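Local coordinates for protein lysine cyclodeaminase (Streptomyces pristinaespiralis, PDB 5YU3) that catalyses the NAD-dependent cyclodeamination of L-lysine to L-pipecolic acid, with loss of ammonia, and also recognises L-ornithine and L-2,4-diaminobutyric acid, at residues R26-I38 / F304-A318. Numbering follows the deposited sequence.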
# COMPACT_ATOMS: atom_id res chain seq x y z
N ARG A 26 14.48 -22.90 -5.15
CA ARG A 26 14.74 -22.14 -3.93
C ARG A 26 13.45 -21.56 -3.37
O ARG A 26 13.23 -21.60 -2.15
CB ARG A 26 15.73 -21.00 -4.20
CG ARG A 26 17.14 -21.45 -4.48
CD ARG A 26 18.11 -20.26 -4.56
NE ARG A 26 19.39 -20.66 -5.13
CZ ARG A 26 20.39 -19.83 -5.39
NH1 ARG A 26 20.26 -18.52 -5.14
NH2 ARG A 26 21.53 -20.29 -5.91
N ILE A 27 12.58 -21.03 -4.23
CA ILE A 27 11.35 -20.42 -3.75
C ILE A 27 10.37 -21.49 -3.25
O ILE A 27 9.70 -21.30 -2.24
CB ILE A 27 10.73 -19.52 -4.84
CG1 ILE A 27 11.67 -18.32 -5.08
CG2 ILE A 27 9.34 -19.01 -4.42
CD1 ILE A 27 11.35 -17.51 -6.32
N ILE A 28 10.30 -22.64 -3.94
CA ILE A 28 9.51 -23.75 -3.43
C ILE A 28 9.98 -24.14 -2.03
O ILE A 28 9.17 -24.30 -1.11
CB ILE A 28 9.57 -24.95 -4.40
CG1 ILE A 28 8.78 -24.65 -5.68
CG2 ILE A 28 9.06 -26.23 -3.70
CD1 ILE A 28 9.04 -25.65 -6.81
N ASP A 29 11.29 -24.30 -1.85
CA ASP A 29 11.81 -24.73 -0.54
C ASP A 29 11.53 -23.69 0.54
O ASP A 29 11.12 -24.04 1.66
CB ASP A 29 13.31 -25.01 -0.63
CG ASP A 29 13.64 -26.25 -1.45
OD1 ASP A 29 12.76 -27.10 -1.66
OD2 ASP A 29 14.81 -26.37 -1.89
N ARG A 30 11.73 -22.42 0.23
CA ARG A 30 11.52 -21.38 1.23
C ARG A 30 10.04 -21.25 1.58
O ARG A 30 9.68 -21.05 2.75
CB ARG A 30 12.07 -20.05 0.72
CG ARG A 30 13.54 -20.12 0.43
CD ARG A 30 14.34 -20.16 1.71
NE ARG A 30 14.54 -18.80 2.17
CZ ARG A 30 15.60 -18.07 1.85
NH1 ARG A 30 16.57 -18.57 1.09
NH2 ARG A 30 15.69 -16.83 2.31
N LEU A 31 9.17 -21.32 0.58
CA LEU A 31 7.74 -21.28 0.82
C LEU A 31 7.29 -22.45 1.68
O LEU A 31 6.47 -22.28 2.60
CB LEU A 31 7.01 -21.26 -0.52
CG LEU A 31 5.55 -20.84 -0.55
CD1 LEU A 31 5.31 -19.65 0.38
CD2 LEU A 31 5.13 -20.50 -1.99
N THR A 32 7.81 -23.65 1.41
CA THR A 32 7.47 -24.82 2.21
C THR A 32 7.84 -24.62 3.67
O THR A 32 7.03 -24.88 4.57
CB THR A 32 8.17 -26.06 1.64
OG1 THR A 32 7.72 -26.28 0.30
CG2 THR A 32 7.87 -27.29 2.49
N GLY A 33 9.07 -24.16 3.93
CA GLY A 33 9.48 -23.94 5.31
C GLY A 33 8.68 -22.83 5.97
O GLY A 33 8.29 -22.95 7.14
N GLY A 34 8.42 -21.75 5.24
CA GLY A 34 7.68 -20.64 5.81
C GLY A 34 6.24 -20.99 6.13
O GLY A 34 5.71 -20.59 7.16
N LEU A 35 5.60 -21.76 5.24
CA LEU A 35 4.24 -22.22 5.51
C LEU A 35 4.19 -23.12 6.74
O LEU A 35 3.29 -23.00 7.57
CB LEU A 35 3.69 -22.92 4.27
CG LEU A 35 3.22 -21.99 3.14
CD1 LEU A 35 2.94 -22.76 1.85
CD2 LEU A 35 1.98 -21.20 3.57
N ALA A 36 5.17 -24.01 6.89
CA ALA A 36 5.22 -24.85 8.08
C ALA A 36 5.40 -24.01 9.34
O ALA A 36 4.80 -24.31 10.38
CB ALA A 36 6.34 -25.89 7.96
N GLU A 37 6.21 -22.95 9.26
CA GLU A 37 6.36 -22.05 10.40
C GLU A 37 5.02 -21.40 10.78
O GLU A 37 4.71 -21.28 11.97
CB GLU A 37 7.41 -20.98 10.08
CG GLU A 37 8.82 -21.51 10.26
CD GLU A 37 9.89 -20.67 9.57
OE1 GLU A 37 9.55 -19.63 8.96
OE2 GLU A 37 11.07 -21.07 9.63
N ILE A 38 4.22 -21.00 9.79
CA ILE A 38 2.88 -20.49 10.10
C ILE A 38 2.05 -21.58 10.76
O ILE A 38 1.37 -21.35 11.76
CB ILE A 38 2.21 -19.96 8.82
CG1 ILE A 38 2.92 -18.70 8.32
CG2 ILE A 38 0.73 -19.66 9.06
CD1 ILE A 38 2.26 -18.07 7.11
N PHE A 304 -0.84 -14.45 -0.93
CA PHE A 304 -0.82 -13.55 0.20
C PHE A 304 0.61 -13.05 0.41
O PHE A 304 1.58 -13.65 -0.06
CB PHE A 304 -1.44 -14.18 1.47
CG PHE A 304 -0.73 -15.39 2.01
CD1 PHE A 304 -0.82 -16.63 1.37
CD2 PHE A 304 -0.03 -15.32 3.21
CE1 PHE A 304 -0.19 -17.75 1.89
CE2 PHE A 304 0.61 -16.44 3.74
CZ PHE A 304 0.53 -17.66 3.07
N ALA A 305 0.70 -11.90 1.09
CA ALA A 305 1.93 -11.11 1.07
C ALA A 305 3.13 -11.85 1.66
O ALA A 305 4.27 -11.57 1.26
CB ALA A 305 1.68 -9.79 1.81
N PHE A 306 2.91 -12.75 2.62
CA PHE A 306 4.02 -13.56 3.15
C PHE A 306 4.77 -14.27 2.02
O PHE A 306 5.99 -14.39 2.07
CB PHE A 306 3.48 -14.59 4.15
CG PHE A 306 4.53 -15.46 4.79
CD1 PHE A 306 5.54 -14.91 5.56
CD2 PHE A 306 4.49 -16.84 4.64
CE1 PHE A 306 6.49 -15.72 6.17
CE2 PHE A 306 5.43 -17.65 5.24
CZ PHE A 306 6.44 -17.09 6.01
N GLU A 307 4.04 -14.75 1.01
CA GLU A 307 4.71 -15.43 -0.10
C GLU A 307 5.61 -14.46 -0.85
O GLU A 307 6.71 -14.83 -1.28
CB GLU A 307 3.69 -16.04 -1.05
CG GLU A 307 2.73 -17.02 -0.38
CD GLU A 307 1.63 -17.51 -1.31
OE1 GLU A 307 1.21 -16.75 -2.20
OE2 GLU A 307 1.18 -18.67 -1.15
N ASP A 308 5.16 -13.22 -1.03
CA ASP A 308 5.96 -12.21 -1.71
C ASP A 308 7.18 -11.82 -0.88
O ASP A 308 8.27 -11.60 -1.44
CB ASP A 308 5.10 -11.00 -2.02
CG ASP A 308 3.90 -11.37 -2.86
OD1 ASP A 308 4.13 -11.79 -4.01
OD2 ASP A 308 2.75 -11.25 -2.38
N ALA A 309 7.02 -11.71 0.44
CA ALA A 309 8.16 -11.41 1.30
C ALA A 309 9.21 -12.52 1.23
O ALA A 309 10.41 -12.24 1.23
CB ALA A 309 7.69 -11.21 2.74
N LEU A 310 8.76 -13.77 1.17
CA LEU A 310 9.71 -14.89 1.12
C LEU A 310 10.43 -14.94 -0.22
O LEU A 310 11.65 -15.14 -0.26
CB LEU A 310 8.98 -16.21 1.37
CG LEU A 310 8.55 -16.50 2.80
CD1 LEU A 310 7.83 -17.83 2.82
CD2 LEU A 310 9.76 -16.52 3.73
N ALA A 311 9.70 -14.77 -1.32
CA ALA A 311 10.35 -14.74 -2.62
C ALA A 311 11.28 -13.54 -2.75
O ALA A 311 12.36 -13.64 -3.35
CB ALA A 311 9.32 -14.74 -3.74
N MET A 312 10.88 -12.39 -2.20
CA MET A 312 11.78 -11.24 -2.22
C MET A 312 13.07 -11.54 -1.47
O MET A 312 14.16 -11.19 -1.94
CB MET A 312 11.08 -10.01 -1.62
CG MET A 312 11.98 -8.76 -1.59
SD MET A 312 10.99 -7.24 -1.55
CE MET A 312 12.24 -5.96 -1.72
N GLU A 313 12.97 -12.22 -0.33
CA GLU A 313 14.17 -12.58 0.41
C GLU A 313 15.11 -13.42 -0.45
O GLU A 313 16.33 -13.25 -0.39
CB GLU A 313 13.81 -13.32 1.69
CG GLU A 313 14.96 -13.52 2.66
CD GLU A 313 15.43 -12.22 3.30
OE1 GLU A 313 14.65 -11.24 3.30
OE2 GLU A 313 16.57 -12.19 3.80
N VAL A 314 14.56 -14.33 -1.25
CA VAL A 314 15.40 -15.15 -2.12
C VAL A 314 16.12 -14.28 -3.14
O VAL A 314 17.32 -14.46 -3.39
CB VAL A 314 14.56 -16.24 -2.80
CG1 VAL A 314 15.40 -16.94 -3.87
CG2 VAL A 314 14.07 -17.24 -1.76
N PHE A 315 15.41 -13.32 -3.73
CA PHE A 315 16.04 -12.40 -4.68
C PHE A 315 17.08 -11.52 -4.00
O PHE A 315 18.16 -11.28 -4.56
CB PHE A 315 14.98 -11.53 -5.35
CG PHE A 315 14.36 -12.16 -6.56
CD1 PHE A 315 14.97 -12.07 -7.80
CD2 PHE A 315 13.18 -12.88 -6.45
CE1 PHE A 315 14.40 -12.66 -8.92
CE2 PHE A 315 12.60 -13.48 -7.57
CZ PHE A 315 13.22 -13.37 -8.80
N LEU A 316 16.77 -10.98 -2.82
CA LEU A 316 17.73 -10.09 -2.16
C LEU A 316 18.99 -10.83 -1.73
O LEU A 316 20.08 -10.25 -1.75
CB LEU A 316 17.08 -9.41 -0.96
CG LEU A 316 15.94 -8.45 -1.28
CD1 LEU A 316 15.49 -7.73 -0.01
CD2 LEU A 316 16.33 -7.46 -2.37
N GLU A 317 18.85 -12.09 -1.31
CA GLU A 317 20.03 -12.88 -0.98
C GLU A 317 20.94 -13.04 -2.19
O GLU A 317 22.16 -12.85 -2.10
CB GLU A 317 19.61 -14.25 -0.44
CG GLU A 317 19.04 -14.21 0.97
CD GLU A 317 18.51 -15.55 1.43
OE1 GLU A 317 18.67 -16.53 0.69
OE2 GLU A 317 17.91 -15.61 2.53
N ALA A 318 20.36 -13.40 -3.34
CA ALA A 318 21.16 -13.55 -4.56
C ALA A 318 21.73 -12.22 -5.01
O ALA A 318 22.89 -12.15 -5.44
CB ALA A 318 20.32 -14.19 -5.67
O HOH W 1 18.87 -16.81 -3.43
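R26 lays its CB against V314 CG1, and its NH1 reaches a water that also hydrogen-bonds V314 O; its NE pairs with E22. Next to it, I27 packs its CD1 4.3 Å from A311 CB. R30 folds back at chi2 and chi3 (-74° and -85°), which sets its guanidinium over V314, with CG2 centred 3.9 Å above the plane. End-on, NH1 bonds E317 OE1 at 3.0 Å on the syn side, while NH2 meets OE2 from above the carboxylate plane. A leucine in place of R30 would probably leave the E317 carboxylate without its charged mate. L31 CD1 touches E307 CG and L310 CD1. G34, without a side chain, lets the F306 ring turn its edge to G34 CA, 3.8 Å from CZ, with L310 CG over one ring face. L35 CD2 then meets the F304 ring edge at CZ (3.9 Å), and I38 CD1 lies 3.5 Å from F306 CD2. The short segments of helices 20-39 and 305-321 cross antiparallel but obliquely, at 134°; E307 and F315 also pack on helix 115-133. Chemically, a largely buried apolar seam carries its salt bridge and water bridge on the more exposed margin toward R26, so apolar packing holds the helices together beside E307, about 5 Å from the bound NAD.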